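Local coordinates for protein PaaA (Enterobacter agglomerans, PDB 5FF5) that probably acts as an adenylating, ThiF/E1-like enzyme in building the bicyclic core of the peptide antibiotic pantocin A, at residues 264-276 / 350-362. Sequence-based numbering, arbitrary orientation.
Sequences DPLEISVGPIYLN and PHLVGKKFILSLQ
Ile268 and Leu359 form a hydrogen-bonded pair of two antiparallel strands, 267-274 and 355-360, neighbours toward the 366-370 edge of the ThiF-family domain's mixed sheet. Leu359 N gives to Ile268 O (2.9 Å) in the carbonyl plane, and Ile268 N returns a bond to Leu359 O. Their side chains run alongside one another. CG1 of Ile268 sits between backbone N and carbonyl carbon (chi1 59°), near Leu359 CB; CG2 meets Leu361 CD1 at 3.8 Å. Val270 CG1 meets Leu352 CD2 on this face, packed by helix 326-345 and, at Phe357 and Leu352, by Phe364 of the second subunit; branched aliphatics suit it.

On the other face Ser269 and Ile358 are buried, Ser269 OG hydrogen-bonded to Gly262 O, but Glu267 and Lys356 reach the looser solvent side. Glu267 lays its carboxylate against Ile358 CG2; extended Lys356 passes Ser269, its NZ 6.6 Å from Glu267 OE2, too far for a salt bridge.

Gly271 (phi 98°) avoids jamming a side chain against the preceding carbonyl; cis Pro272 interrupts the pairing. Gly354 readily takes the positive phi of its type II turn, where Leu352 O accepts Ile273 N and Lys355 N from above and below its plane. Main-chain bonds thus fix the pairing, leaving one face apolar and polar ends to the other.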
loop_
_atom_site.group_PDB
_atom_site.type_symbol
_atom_site.label_atom_id
_atom_site.label_comp_id
_atom_site.label_asym_id
_atom_site.label_seq_id
_atom_site.Cartn_x
_atom_site.Cartn_y
_atom_site.Cartn_z
ATOM N N ASP A 264 -14.554 -5.091 -3.399
ATOM C CA ASP A 264 -15.128 -3.902 -2.819
ATOM C C ASP A 264 -14.567 -3.632 -1.426
ATOM O O ASP A 264 -13.786 -4.418 -0.885
ATOM C CB ASP A 264 -16.638 -4.057 -2.776
ATOM C CG ASP A 264 -17.054 -5.395 -2.206
ATOM O OD1 ASP A 264 -16.598 -5.745 -1.101
ATOM O OD2 ASP A 264 -17.816 -6.115 -2.882
ATOM N N PRO A 265 -14.945 -2.498 -0.848
ATOM C CA PRO A 265 -14.604 -2.201 0.542
ATOM C C PRO A 265 -14.800 -3.370 1.504
ATOM O O PRO A 265 -14.296 -3.262 2.616
ATOM C CB PRO A 265 -15.551 -1.051 0.873
ATOM C CG PRO A 265 -15.604 -0.289 -0.437
ATOM C CD PRO A 265 -15.538 -1.338 -1.532
ATOM N N LEU A 266 -15.537 -4.418 1.127
ATOM C CA LEU A 266 -15.783 -5.568 2.014
ATOM C C LEU A 266 -14.835 -6.775 1.810
ATOM O O LEU A 266 -14.312 -7.326 2.780
ATOM C CB LEU A 266 -17.241 -6.011 1.876
ATOM C CG LEU A 266 -18.300 -5.036 2.432
ATOM C CD1 LEU A 266 -19.695 -5.598 2.258
ATOM C CD2 LEU A 266 -18.069 -4.706 3.910
ATOM N N GLU A 267 -14.588 -7.166 0.563
ATOM C CA GLU A 267 -13.594 -8.208 0.273
ATOM C C GLU A 267 -12.920 -7.928 -1.066
ATOM O O GLU A 267 -13.553 -7.448 -2.001
ATOM C CB GLU A 267 -14.207 -9.611 0.198
ATOM C CG GLU A 267 -14.993 -9.807 -1.080
ATOM C CD GLU A 267 -15.175 -11.258 -1.457
ATOM O OE1 GLU A 267 -14.765 -12.129 -0.662
ATOM O OE2 GLU A 267 -15.692 -11.517 -2.572
ATOM N N ILE A 268 -11.638 -8.246 -1.160
ATOM C CA ILE A 268 -10.865 -7.928 -2.339
ATOM C C ILE A 268 -10.397 -9.217 -2.953
ATOM O O ILE A 268 -10.204 -10.203 -2.235
ATOM C CB ILE A 268 -9.629 -7.083 -2.004
ATOM C CG1 ILE A 268 -8.751 -7.862 -1.027
ATOM C CG2 ILE A 268 -10.010 -5.756 -1.379
ATOM C CD1 ILE A 268 -7.427 -7.201 -0.758
ATOM N N SER A 269 -10.174 -9.208 -4.264
ATOM C CA SER A 269 -9.589 -10.366 -4.917
ATOM C C SER A 269 -8.534 -9.839 -5.891
ATOM O O SER A 269 -8.673 -8.740 -6.416
ATOM C CB SER A 269 -10.655 -11.213 -5.619
ATOM O OG SER A 269 -11.062 -10.634 -6.846
ATOM N N VAL A 270 -7.436 -10.567 -6.058
ATOM C CA VAL A 270 -6.425 -10.162 -7.023
ATOM C C VAL A 270 -5.832 -11.320 -7.826
ATOM O O VAL A 270 -5.384 -12.323 -7.264
ATOM C CB VAL A 270 -5.297 -9.354 -6.362
ATOM C CG1 VAL A 270 -4.170 -9.108 -7.351
ATOM C CG2 VAL A 270 -5.835 -8.039 -5.856
ATOM N N GLY A 271 -5.894 -11.204 -9.148
ATOM C CA GLY A 271 -5.466 -12.278 -10.016
ATOM C C GLY A 271 -6.671 -13.057 -10.462
ATOM O O GLY A 271 -7.804 -12.723 -10.097
ATOM N N PRO A 272 -6.434 -14.131 -11.216
ATOM C CA PRO A 272 -5.115 -14.703 -11.499
ATOM C C PRO A 272 -4.276 -13.924 -12.497
ATOM O O PRO A 272 -4.808 -13.087 -13.220
ATOM C CB PRO A 272 -5.459 -16.077 -12.072
ATOM C CG PRO A 272 -6.766 -15.873 -12.733
ATOM C CD PRO A 272 -7.511 -14.878 -11.890
ATOM N N ILE A 273 -2.974 -14.201 -12.515
ATOM C CA ILE A 273 -2.110 -13.734 -13.589
ATOM C C ILE A 273 -2.078 -14.784 -14.680
ATOM O O ILE A 273 -1.891 -15.964 -14.389
ATOM C CB ILE A 273 -0.673 -13.508 -13.134
ATOM C CG1 ILE A 273 -0.611 -12.467 -12.020
ATOM C CG2 ILE A 273 0.203 -13.118 -14.327
ATOM C CD1 ILE A 273 0.720 -12.464 -11.288
ATOM N N TYR A 274 -2.209 -14.350 -15.935
ATOM C CA TYR A 274 -2.088 -15.249 -17.079
ATOM C C TYR A 274 -0.778 -14.983 -17.814
ATOM O O TYR A 274 -0.562 -13.910 -18.358
ATOM C CB TYR A 274 -3.258 -15.074 -18.036
ATOM C CG TYR A 274 -4.632 -15.342 -17.466
ATOM C CD1 TYR A 274 -5.218 -16.595 -17.564
ATOM C CD2 TYR A 274 -5.350 -14.332 -16.862
ATOM C CE1 TYR A 274 -6.474 -16.839 -17.060
ATOM C CE2 TYR A 274 -6.616 -14.557 -16.366
ATOM C CZ TYR A 274 -7.177 -15.815 -16.462
ATOM O OH TYR A 274 -8.448 -16.025 -15.952
ATOM N N LEU A 275 0.128 -15.939 -17.798
ATOM C CA LEU A 275 1.418 -15.698 -18.407
ATOM C C LEU A 275 1.336 -15.648 -19.918
ATOM O O LEU A 275 2.098 -14.924 -20.558
ATOM C CB LEU A 275 2.406 -16.758 -17.950
ATOM C CG LEU A 275 3.128 -16.454 -16.638
ATOM C CD1 LEU A 275 2.452 -15.346 -15.832
ATOM C CD2 LEU A 275 3.276 -17.741 -15.837
ATOM N N ASN A 276 0.411 -16.425 -20.479
ATOM C CA ASN A 276 0.209 -16.480 -21.925
ATOM C C ASN A 276 1.499 -16.838 -22.634
ATOM O O ASN A 276 1.841 -16.250 -23.664
ATOM C CB ASN A 276 -0.313 -15.136 -22.433
ATOM C CG ASN A 276 -1.723 -14.888 -22.026
ATOM O OD1 ASN A 276 -2.450 -15.818 -21.715
ATOM N ND2 ASN A 276 -2.091 -13.628 -21.909
ATOM N N PRO A 350 6.096 -15.352 -8.313
ATOM C CA PRO A 350 4.777 -14.811 -7.981
ATOM C C PRO A 350 3.780 -15.892 -7.667
ATOM O O PRO A 350 3.647 -16.864 -8.405
ATOM C CB PRO A 350 4.364 -14.062 -9.254
ATOM C CG PRO A 350 5.139 -14.718 -10.362
ATOM C CD PRO A 350 6.211 -15.625 -9.755
ATOM N N HIS A 351 3.108 -15.733 -6.543
ATOM C CA HIS A 351 2.063 -16.648 -6.155
ATOM C C HIS A 351 0.899 -16.703 -7.153
ATOM O O HIS A 351 0.476 -17.791 -7.565
ATOM C CB HIS A 351 1.529 -16.259 -4.795
ATOM C CG HIS A 351 0.921 -17.397 -4.054
ATOM N ND1 HIS A 351 1.571 -18.599 -3.876
ATOM C CD2 HIS A 351 -0.289 -17.528 -3.466
ATOM C CE1 HIS A 351 0.793 -19.418 -3.193
ATOM N NE2 HIS A 351 -0.343 -18.794 -2.937
ATOM N N LEU A 352 0.402 -15.533 -7.551
ATOM C CA LEU A 352 -0.905 -15.426 -8.209
ATOM C C LEU A 352 -1.046 -16.031 -9.606
ATOM O O LEU A 352 -2.144 -16.030 -10.167
ATOM C CB LEU A 352 -1.299 -13.957 -8.289
ATOM C CG LEU A 352 -2.317 -13.585 -7.224
ATOM C CD1 LEU A 352 -1.865 -14.188 -5.922
ATOM C CD2 LEU A 352 -2.452 -12.076 -7.112
ATOM N N VAL A 353 0.025 -16.589 -10.158
ATOM C CA VAL A 353 -0.089 -17.241 -11.456
ATOM C C VAL A 353 -1.088 -18.386 -11.332
ATOM O O VAL A 353 -0.871 -19.348 -10.598
ATOM C CB VAL A 353 1.255 -17.767 -11.965
ATOM C CG1 VAL A 353 1.031 -18.623 -13.189
ATOM C CG2 VAL A 353 2.181 -16.609 -12.302
ATOM N N GLY A 354 -2.211 -18.255 -12.019
ATOM C CA GLY A 354 -3.219 -19.288 -11.985
ATOM C C GLY A 354 -4.026 -19.344 -10.702
ATOM O O GLY A 354 -4.839 -20.257 -10.547
ATOM N N LYS A 355 -3.827 -18.392 -9.788
ATOM C CA LYS A 355 -4.614 -18.367 -8.544
ATOM C C LYS A 355 -5.325 -17.033 -8.233
ATOM O O LYS A 355 -4.885 -15.966 -8.645
ATOM C CB LYS A 355 -3.724 -18.737 -7.362
ATOM C CG LYS A 355 -3.066 -20.091 -7.458
ATOM C CD LYS A 355 -2.349 -20.427 -6.155
ATOM C CE LYS A 355 -1.562 -21.708 -6.309
ATOM N NZ LYS A 355 -0.444 -21.542 -7.277
ATOM N N LYS A 356 -6.417 -17.090 -7.478
ATOM C CA LYS A 356 -7.130 -15.870 -7.113
ATOM C C LYS A 356 -7.203 -15.756 -5.605
ATOM O O LYS A 356 -7.771 -16.626 -4.952
ATOM C CB LYS A 356 -8.535 -15.883 -7.720
ATOM C CG LYS A 356 -9.331 -14.604 -7.558
ATOM C CD LYS A 356 -10.693 -14.727 -8.215
ATOM C CE LYS A 356 -11.622 -13.572 -7.818
ATOM N NZ LYS A 356 -13.060 -13.837 -8.171
ATOM N N PHE A 357 -6.682 -14.662 -5.053
ATOM C CA PHE A 357 -6.572 -14.494 -3.598
ATOM C C PHE A 357 -7.690 -13.588 -3.110
ATOM O O PHE A 357 -7.884 -12.499 -3.640
ATOM C CB PHE A 357 -5.189 -13.939 -3.242
ATOM C CG PHE A 357 -5.001 -13.648 -1.789
ATOM C CD1 PHE A 357 -4.925 -14.685 -0.859
ATOM C CD2 PHE A 357 -4.870 -12.341 -1.342
ATOM C CE1 PHE A 357 -4.743 -14.422 0.503
ATOM C CE2 PHE A 357 -4.686 -12.063 0.018
ATOM C CZ PHE A 357 -4.623 -13.109 0.944
ATOM N N ILE A 358 -8.465 -14.077 -2.147
ATOM C CA ILE A 358 -9.645 -13.370 -1.656
ATOM C C ILE A 358 -9.543 -13.051 -0.183
ATOM O O ILE A 358 -9.375 -13.941 0.637
ATOM C CB ILE A 358 -10.926 -14.192 -1.891
ATOM C CG1 ILE A 358 -11.025 -14.604 -3.365
ATOM C CG2 ILE A 358 -12.150 -13.399 -1.490
ATOM C CD1 ILE A 358 -12.118 -15.571 -3.641
ATOM N N LEU A 359 -9.688 -11.779 0.161
ATOM C CA LEU A 359 -9.498 -11.362 1.535
ATOM C C LEU A 359 -10.626 -10.465 2.012
ATOM O O LEU A 359 -10.840 -9.391 1.459
ATOM C CB LEU A 359 -8.153 -10.638 1.682
ATOM C CG LEU A 359 -7.992 -9.888 3.004
ATOM C CD1 LEU A 359 -7.845 -10.871 4.149
ATOM C CD2 LEU A 359 -6.821 -8.911 2.957
ATOM N N SER A 360 -11.332 -10.908 3.049
ATOM C CA SER A 360 -12.341 -10.087 3.703
ATOM C C SER A 360 -11.642 -8.956 4.425
ATOM O O SER A 360 -10.633 -9.176 5.079
ATOM C CB SER A 360 -13.173 -10.906 4.687
ATOM O OG SER A 360 -13.990 -10.065 5.485
ATOM N N LEU A 361 -12.148 -7.742 4.290
ATOM C CA LEU A 361 -11.587 -6.630 5.039
ATOM C C LEU A 361 -12.356 -6.429 6.319
ATOM O O LEU A 361 -12.166 -5.444 7.026
ATOM C CB LEU A 361 -11.561 -5.363 4.193
ATOM C CG LEU A 361 -10.570 -5.650 3.068
ATOM C CD1 LEU A 361 -10.293 -4.426 2.217
ATOM C CD2 LEU A 361 -9.285 -6.167 3.699
ATOM N N GLN A 362 -13.249 -7.362 6.602
ATOM C CA GLN A 362 -13.981 -7.303 7.843
ATOM C C GLN A 362 -13.330 -8.148 8.922
ATOM O O GLN A 362 -12.973 -7.625 9.990
ATOM C CB GLN A 362 -15.399 -7.731 7.611
ATOM C CG GLN A 362 -16.117 -6.731 6.761
ATOM C CD GLN A 362 -17.537 -7.128 6.504
ATOM O OE1 GLN A 362 -18.440 -6.741 7.240
ATOM N NE2 GLN A 362 -17.746 -7.916 5.455
#